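Local structure of chromosome-partitioning protein Spo0J (Thermus thermophilus HB27, 1VZ0) at residues Q128-M133 / E138-R143; A175-A180 / R204-L209. The protein binds the centromere-like DNA site parS, stimulates the ATPase Soj and is probably involved in chromosome partitioning. One frame throughout, in Å; residues are numbered along the deposited sequence.

Contact 1 of 2, residues Q128-M133 / E138-R143; sequences QALLEM and EEVARR
Val140 points its two methyls at the end of helix 120-132 and meets Leu130 and Leu131 there. CG2 does most of the work: it lies 3.8 Å from Leu130 CB, close in by the backbone, and 4.2 Å from Leu131 CD2. The second methyl, CG1, reaches the far end of the same leucine, 4.0 Å from Leu130 CD1, so the two valine methyls straddle Leu130 at CB and CD1, the side chains meeting at a slant. The torsion (chi1 170°) turns the valine fork so that CG1 stands opposite the backbone N and CG2 opposite the carbonyl carbon. Leu131 comes in differently, crossing the valine at about a right angle and touching with CD2. The contact is purely apolar, and Leu130 and Val140 are both buried, their CA atoms 6.8 Å apart.

The polar groups work at the margins. Glu139 OE1 accepts a hydrogen bond from Thr136 N in the turn that links the two helices, and the guanidinium of Arg143 forms a salt bridge through NH1 with Glu106. Residues 138-143 belong to the inferred DNA-binding helix-turn-helix, on its first helix, and the contact packs that helix against the one before it. Helix 148-156 of the motif packs on Leu131 and Ala141, while helix 101-114 touches Ala129, Met133 and Arg143.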
ATOM      1  N   GLN C 128     -11.513   6.028 -11.088  1.00 28.48           N
ATOM      2  CA  GLN C 128     -12.707   6.843 -10.921  1.00 30.51           C
ATOM      3  C   GLN C 128     -12.383   8.331 -10.798  1.00 29.75           C
ATOM      4  O   GLN C 128     -13.115   9.177 -11.314  1.00 34.83           O
ATOM      5  CB  GLN C 128     -13.502   6.400  -9.696  1.00 28.47           C
ATOM      6  CG  GLN C 128     -14.803   7.153  -9.560  1.00 36.56           C
ATOM      7  CD  GLN C 128     -15.543   6.816  -8.292  1.00 44.30           C
ATOM      8  OE1 GLN C 128     -15.047   7.058  -7.186  1.00 50.42           O
ATOM      9  NE2 GLN C 128     -16.740   6.256  -8.438  1.00 46.83           N
ATOM     10  N   ALA C 129     -11.294   8.650 -10.110  1.00 27.44           N
ATOM     11  CA  ALA C 129     -10.899  10.038  -9.945  1.00 30.45           C
ATOM     12  C   ALA C 129     -10.506  10.624 -11.304  1.00 33.46           C
ATOM     13  O   ALA C 129     -10.822  11.774 -11.606  1.00 34.60           O
ATOM     14  CB  ALA C 129      -9.730  10.145  -8.963  1.00 29.23           C
ATOM     15  N   LEU C 130      -9.818   9.831 -12.122  1.00 33.61           N
ATOM     16  CA  LEU C 130      -9.402  10.298 -13.437  1.00 34.99           C
ATOM     17  C   LEU C 130     -10.624  10.556 -14.320  1.00 39.83           C
ATOM     18  O   LEU C 130     -10.640  11.509 -15.101  1.00 38.91           O
ATOM     19  CB  LEU C 130      -8.463   9.281 -14.091  1.00 32.57           C
ATOM     20  CG  LEU C 130      -7.045   9.233 -13.507  1.00 32.56           C
ATOM     21  CD1 LEU C 130      -6.255   8.063 -14.083  1.00 29.29           C
ATOM     22  CD2 LEU C 130      -6.350  10.553 -13.805  1.00 29.19           C
ATOM     23  N   LEU C 131     -11.644   9.713 -14.182  1.00 40.14           N
ATOM     24  CA  LEU C 131     -12.875   9.868 -14.948  1.00 41.80           C
ATOM     25  C   LEU C 131     -13.577  11.157 -14.536  1.00 42.93           C
ATOM     26  O   LEU C 131     -14.080  11.898 -15.381  1.00 42.15           O
ATOM     27  CB  LEU C 131     -13.831   8.695 -14.700  1.00 41.31           C
ATOM     28  CG  LEU C 131     -13.476   7.301 -15.202  1.00 40.99           C
ATOM     29  CD1 LEU C 131     -14.617   6.346 -14.854  1.00 41.01           C
ATOM     30  CD2 LEU C 131     -13.242   7.339 -16.698  1.00 36.42           C
ATOM     31  N   GLU C 132     -13.620  11.409 -13.230  1.00 41.67           N
ATOM     32  CA  GLU C 132     -14.271  12.601 -12.703  1.00 42.50           C
ATOM     33  C   GLU C 132     -13.582  13.864 -13.186  1.00 43.95           C
ATOM     34  O   GLU C 132     -14.161  14.949 -13.168  1.00 44.86           O
ATOM     35  CB  GLU C 132     -14.281  12.568 -11.176  1.00 42.95           C
ATOM     36  CG  GLU C 132     -15.266  11.571 -10.602  1.00 44.86           C
ATOM     37  CD  GLU C 132     -15.098  11.375  -9.116  1.00 48.60           C
ATOM     38  OE1 GLU C 132     -15.938  10.671  -8.517  1.00 53.59           O
ATOM     39  OE2 GLU C 132     -14.128  11.916  -8.542  1.00 50.14           O
ATOM     40  N   MET C 133     -12.339  13.717 -13.621  1.00 43.33           N
ATOM     41  CA  MET C 133     -11.586  14.848 -14.117  1.00 46.32           C
ATOM     42  C   MET C 133     -11.817  15.038 -15.613  1.00 48.13           C
ATOM     43  O   MET C 133     -11.251  15.933 -16.228  1.00 46.64           O
ATOM     44  CB  MET C 133     -10.102  14.655 -13.812  1.00 45.85           C
ATOM     45  CG  MET C 133      -9.757  14.973 -12.375  1.00 45.09           C
ATOM     46  SD  MET C 133      -8.053  14.673 -11.998  1.00 52.79           S
ATOM     47  CE  MET C 133      -7.235  15.622 -13.316  1.00 59.62           C
ATOM     48  N   GLU C 138     -10.482   4.891 -21.951  1.00 62.21           N
ATOM     49  CA  GLU C 138      -9.458   4.710 -22.969  1.00 63.48           C
ATOM     50  C   GLU C 138      -8.183   5.465 -22.607  1.00 62.42           C
ATOM     51  O   GLU C 138      -7.100   4.879 -22.552  1.00 61.90           O
ATOM     52  CB  GLU C 138      -9.974   5.190 -24.333  1.00 68.90           C
ATOM     53  CG  GLU C 138     -11.173   4.409 -24.891  1.00 76.91           C
ATOM     54  CD  GLU C 138     -12.497   4.755 -24.213  1.00 82.83           C
ATOM     55  OE1 GLU C 138     -12.652   4.483 -23.004  1.00 85.65           O
ATOM     56  OE2 GLU C 138     -13.390   5.303 -24.893  1.00 85.50           O
ATOM     57  N   GLU C 139      -8.316   6.765 -22.362  1.00 61.78           N
ATOM     58  CA  GLU C 139      -7.175   7.609 -22.006  1.00 62.28           C
ATOM     59  C   GLU C 139      -6.595   7.151 -20.674  1.00 59.41           C
ATOM     60  O   GLU C 139      -5.376   7.141 -20.482  1.00 58.29           O
ATOM     61  CB  GLU C 139      -7.618   9.066 -21.891  1.00 66.14           C
ATOM     62  CG  GLU C 139      -8.638   9.472 -22.935  1.00 72.15           C
ATOM     63  CD  GLU C 139      -9.110  10.897 -22.760  1.00 75.93           C
ATOM     64  OE1 GLU C 139      -9.496  11.261 -21.627  1.00 76.13           O
ATOM     65  OE2 GLU C 139      -9.103  11.651 -23.756  1.00 78.75           O
ATOM     66  N   VAL C 140      -7.486   6.793 -19.754  1.00 56.52           N
ATOM     67  CA  VAL C 140      -7.096   6.306 -18.437  1.00 50.66           C
ATOM     68  C   VAL C 140      -6.259   5.049 -18.641  1.00 50.17           C
ATOM     69  O   VAL C 140      -5.143   4.936 -18.130  1.00 45.91           O
ATOM     70  CB  VAL C 140      -8.340   5.948 -17.592  1.00 49.93           C
ATOM     71  CG1 VAL C 140      -7.924   5.225 -16.319  1.00 47.32           C
ATOM     72  CG2 VAL C 140      -9.120   7.207 -17.261  1.00 45.19           C
ATOM     73  N   ALA C 141      -6.813   4.110 -19.403  1.00 49.01           N
ATOM     74  CA  ALA C 141      -6.145   2.849 -19.695  1.00 53.41           C
ATOM     75  C   ALA C 141      -4.787   3.116 -20.327  1.00 56.95           C
ATOM     76  O   ALA C 141      -3.784   2.494 -19.969  1.00 54.17           O
ATOM     77  CB  ALA C 141      -7.004   2.010 -20.633  1.00 51.50           C
ATOM     78  N   ARG C 142      -4.765   4.045 -21.275  1.00 61.16           N
ATOM     79  CA  ARG C 142      -3.534   4.406 -21.953  1.00 66.95           C
ATOM     80  C   ARG C 142      -2.541   4.964 -20.952  1.00 66.30           C
ATOM     81  O   ARG C 142      -1.429   4.460 -20.817  1.00 69.05           O
ATOM     82  CB  ARG C 142      -3.813   5.447 -23.040  1.00 72.45           C
ATOM     83  CG  ARG C 142      -4.603   4.896 -24.208  1.00 80.25           C
ATOM     84  CD  ARG C 142      -4.868   5.947 -25.267  1.00 85.38           C
ATOM     85  NE  ARG C 142      -5.390   5.332 -26.484  1.00 91.02           N
ATOM     86  CZ  ARG C 142      -5.702   5.997 -27.591  1.00 93.41           C
ATOM     87  NH1 ARG C 142      -6.167   5.342 -28.648  1.00 94.97           N
ATOM     88  NH2 ARG C 142      -5.556   7.315 -27.640  1.00 94.23           N
ATOM     89  N   ARG C 143      -2.955   6.002 -20.241  1.00 66.00           N
ATOM     90  CA  ARG C 143      -2.088   6.630 -19.262  1.00 65.21           C
ATOM     91  C   ARG C 143      -1.530   5.636 -18.243  1.00 63.87           C
ATOM     92  O   ARG C 143      -0.496   5.895 -17.629  1.00 63.87           O
ATOM     93  CB  ARG C 143      -2.837   7.760 -18.552  1.00 68.08           C
ATOM     94  CG  ARG C 143      -2.131   9.104 -18.644  1.00 73.80           C
ATOM     95  CD  ARG C 143      -0.736   9.021 -18.034  1.00 78.81           C
ATOM     96  NE  ARG C 143       0.052  10.230 -18.254  1.00 82.46           N
ATOM     97  CZ  ARG C 143      -0.309  11.447 -17.860  1.00 85.66           C
ATOM     98  NH1 ARG C 143      -1.457  11.628 -17.221  1.00 84.02           N
ATOM     99  NH2 ARG C 143       0.483  12.485 -18.102  1.00 88.39           N
TER

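Contact 2 of 2, residues A175-A180 / R204-L209; sequences AGHARA and RQAEAL
Ala180 and Glu207 bring their CA atoms within 5.3 Å of each other, a close approach between helix 175-183 and the short helix 203-207. What makes it possible is small side chains: the methyls of Ala180 and Ala206 point at one another, CB to CB at 3.8 Å. Ala180 CB also lies 4.2 Å from Glu207 N, close to the neighbouring backbone, and the aliphatic start of the glutamate side chain passes beside it, with Glu207 CG 4.3 Å from Ala180 CB. His177, one turn back, adds an aromatic edge. Its CB starts away from the other helix, but with chi1 at -73° and chi2 at -63° the ring swings round, and ND1 comes within 3.9 Å of Ala206 CB. That methyl lies in the ring plane, at the edge, rather than over a face.

Both helices belong to the helical ParB HTH region, where helix 189-199 joins them: Ile196 packs on His177 and on Ala206. Beyond the alanine pair, on the side away from the His177 ring, a water bridges the two backbones, donating a hydrogen bond to Ala206 O at 2.6 Å and a weak one to Ala180 O at 3.3 Å. At the start of helix 175-183, Thr174 OG1 accepts a hydrogen bond from His177 N, and just before the second segment Ser202 N donates one to Gln205 OE1.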
ATOM      1  N   ALA C 175     -10.235 -10.828  -5.408  1.00 19.10           N
ATOM      2  CA  ALA C 175     -10.938 -10.015  -6.386  1.00 22.32           C
ATOM      3  C   ALA C 175     -12.079 -10.862  -6.943  1.00 23.52           C
ATOM      4  O   ALA C 175     -13.140 -10.348  -7.313  1.00 20.28           O
ATOM      5  CB  ALA C 175      -9.990  -9.612  -7.501  1.00 19.63           C
ATOM      6  N   GLY C 176     -11.843 -12.169  -6.987  1.00 17.98           N
ATOM      7  CA  GLY C 176     -12.842 -13.084  -7.489  1.00 19.17           C
ATOM      8  C   GLY C 176     -14.059 -13.137  -6.586  1.00 16.61           C
ATOM      9  O   GLY C 176     -15.189 -13.179  -7.069  1.00 14.81           O
ATOM     10  N   HIS C 177     -13.830 -13.145  -5.277  1.00 15.47           N
ATOM     11  CA  HIS C 177     -14.927 -13.180  -4.317  1.00 18.92           C
ATOM     12  C   HIS C 177     -15.773 -11.923  -4.469  1.00 20.37           C
ATOM     13  O   HIS C 177     -17.000 -11.961  -4.363  1.00 20.43           O
ATOM     14  CB  HIS C 177     -14.389 -13.218  -2.892  1.00 17.64           C
ATOM     15  CG  HIS C 177     -13.795 -14.531  -2.507  1.00 25.40           C
ATOM     16  ND1 HIS C 177     -14.536 -15.691  -2.448  1.00 24.67           N
ATOM     17  CD2 HIS C 177     -12.540 -14.862  -2.127  1.00 21.05           C
ATOM     18  CE1 HIS C 177     -13.762 -16.680  -2.043  1.00 24.80           C
ATOM     19  NE2 HIS C 177     -12.549 -16.204  -1.842  1.00 26.35           N
ATOM     20  N   ALA C 178     -15.081 -10.811  -4.692  1.00 18.47           N
ATOM     21  CA  ALA C 178     -15.707  -9.519  -4.847  1.00 21.14           C
ATOM     22  C   ALA C 178     -16.600  -9.536  -6.092  1.00 23.37           C
ATOM     23  O   ALA C 178     -17.750  -9.079  -6.052  1.00 18.60           O
ATOM     24  CB  ALA C 178     -14.624  -8.426  -4.951  1.00 15.93           C
ATOM     25  N   ARG C 179     -16.081 -10.075  -7.192  1.00 22.36           N
ATOM     26  CA  ARG C 179     -16.876 -10.148  -8.415  1.00 22.68           C
ATOM     27  C   ARG C 179     -18.112 -11.007  -8.197  1.00 21.35           C
ATOM     28  O   ARG C 179     -19.171 -10.715  -8.757  1.00 21.04           O
ATOM     29  CB  ARG C 179     -16.067 -10.726  -9.577  1.00 26.70           C
ATOM     30  CG  ARG C 179     -14.858  -9.905  -9.951  1.00 31.12           C
ATOM     31  CD  ARG C 179     -14.221 -10.405 -11.231  1.00 36.29           C
ATOM     32  NE  ARG C 179     -12.825  -9.994 -11.282  1.00 41.31           N
ATOM     33  CZ  ARG C 179     -11.809 -10.746 -10.873  1.00 38.86           C
ATOM     34  NH1 ARG C 179     -10.574 -10.278 -10.944  1.00 48.55           N
ATOM     35  NH2 ARG C 179     -12.019 -11.971 -10.428  1.00 36.55           N
ATOM     36  N   ALA C 180     -17.979 -12.071  -7.403  1.00 16.32           N
ATOM     37  CA  ALA C 180     -19.118 -12.939  -7.129  1.00 15.79           C
ATOM     38  C   ALA C 180     -20.162 -12.162  -6.319  1.00 15.88           C
ATOM     39  O   ALA C 180     -21.358 -12.274  -6.571  1.00 15.28           O
ATOM     40  CB  ALA C 180     -18.675 -14.208  -6.363  1.00 11.73           C
ATOM     41  N   ARG C 204     -15.436 -20.185  -6.601  1.00 24.85           N
ATOM     42  CA  ARG C 204     -16.432 -21.063  -7.204  1.00 28.13           C
ATOM     43  C   ARG C 204     -17.656 -21.227  -6.302  1.00 27.99           C
ATOM     44  O   ARG C 204     -18.790 -21.109  -6.760  1.00 27.30           O
ATOM     45  CB  ARG C 204     -15.825 -22.442  -7.486  1.00 34.94           C
ATOM     46  CG  ARG C 204     -16.784 -23.436  -8.129  1.00 43.54           C
ATOM     47  CD  ARG C 204     -16.133 -24.817  -8.215  1.00 58.06           C
ATOM     48  NE  ARG C 204     -17.026 -25.848  -8.748  1.00 69.28           N
ATOM     49  CZ  ARG C 204     -17.363 -25.969 -10.031  1.00 73.87           C
ATOM     50  NH1 ARG C 204     -18.186 -26.938 -10.417  1.00 72.72           N
ATOM     51  NH2 ARG C 204     -16.871 -25.129 -10.934  1.00 76.87           N
ATOM     52  N   GLN C 205     -17.436 -21.511  -5.024  1.00 27.93           N
ATOM     53  CA  GLN C 205     -18.572 -21.678  -4.134  1.00 32.74           C
ATOM     54  C   GLN C 205     -19.243 -20.347  -3.818  1.00 31.90           C
ATOM     55  O   GLN C 205     -20.420 -20.325  -3.472  1.00 34.55           O
ATOM     56  CB  GLN C 205     -18.175 -22.432  -2.850  1.00 29.59           C
ATOM     57  CG  GLN C 205     -16.817 -22.112  -2.308  1.00 42.67           C
ATOM     58  CD  GLN C 205     -16.234 -23.238  -1.456  1.00 41.25           C
ATOM     59  OE1 GLN C 205     -15.150 -23.101  -0.898  1.00 47.18           O
ATOM     60  NE2 GLN C 205     -16.949 -24.352  -1.363  1.00 40.29           N
ATOM     61  N   ALA C 206     -18.515 -19.239  -3.950  1.00 27.56           N
ATOM     62  CA  ALA C 206     -19.129 -17.932  -3.707  1.00 27.67           C
ATOM     63  C   ALA C 206     -20.114 -17.669  -4.859  1.00 26.26           C
ATOM     64  O   ALA C 206     -21.127 -17.008  -4.683  1.00 23.36           O
ATOM     65  CB  ALA C 206     -18.076 -16.841  -3.652  1.00 21.31           C
ATOM     66  N   GLU C 207     -19.809 -18.205  -6.037  1.00 22.59           N
ATOM     67  CA  GLU C 207     -20.681 -18.049  -7.193  1.00 26.32           C
ATOM     68  C   GLU C 207     -21.973 -18.846  -6.969  1.00 26.92           C
ATOM     69  O   GLU C 207     -23.041 -18.474  -7.451  1.00 30.92           O
ATOM     70  CB  GLU C 207     -19.982 -18.552  -8.464  1.00 20.00           C
ATOM     71  CG  GLU C 207     -18.823 -17.692  -8.939  1.00 22.24           C
ATOM     72  CD  GLU C 207     -18.078 -18.306 -10.128  1.00 23.45           C
ATOM     73  OE1 GLU C 207     -17.111 -17.694 -10.616  1.00 21.12           O
ATOM     74  OE2 GLU C 207     -18.462 -19.404 -10.577  1.00 31.34           O
ATOM     75  N   ALA C 208     -21.867 -19.943  -6.232  1.00 28.20           N
ATOM     76  CA  ALA C 208     -23.023 -20.779  -5.952  1.00 30.80           C
ATOM     77  C   ALA C 208     -23.967 -20.114  -4.950  1.00 34.05           C
ATOM     78  O   ALA C 208     -25.113 -20.531  -4.797  1.00 35.32           O
ATOM     79  CB  ALA C 208     -22.568 -22.129  -5.423  1.00 29.60           C
ATOM     80  N   LEU C 209     -23.491 -19.078  -4.269  1.00 35.13           N
ATOM     81  CA  LEU C 209     -24.325 -18.388  -3.292  1.00 39.33           C
ATOM     82  C   LEU C 209     -25.607 -17.812  -3.892  1.00 43.07           C
ATOM     83  O   LEU C 209     -26.604 -17.630  -3.188  1.00 40.97           O
ATOM     84  CB  LEU C 209     -23.528 -17.284  -2.594  1.00 34.45           C
ATOM     85  CG  LEU C 209     -22.581 -17.820  -1.522  1.00 30.65           C
ATOM     86  CD1 LEU C 209     -21.823 -16.697  -0.874  1.00 23.40           C
ATOM     87  CD2 LEU C 209     -23.393 -18.573  -0.493  1.00 32.00           C
TER
HETATM   88  O   HOH W   1     -22.483 -15.373  -6.242  1.00 31.36           O

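How the contacts relate
The contacts follow one another in series along the chain: contact 1 closes at residue 143, and contact 2 opens at 175. Both lie in the ParB HTH domain, yet their centres are about 27 Å apart and their nearest atoms about 15 Å, with no touch between them. Contact 1 joins consecutive helices, 120-132 and 137-144, the second of them the first helix of the inferred DNA-binding motif. Contact 2 is longer in range, bringing helix 203-207 back against helix 175-183 after the chain has passed through helix 189-199. Helices 148-156 and 162-169 come between them in the chain. One pair thus includes part of the probable DNA-binding motif, the other lies near the end of the modelled chain.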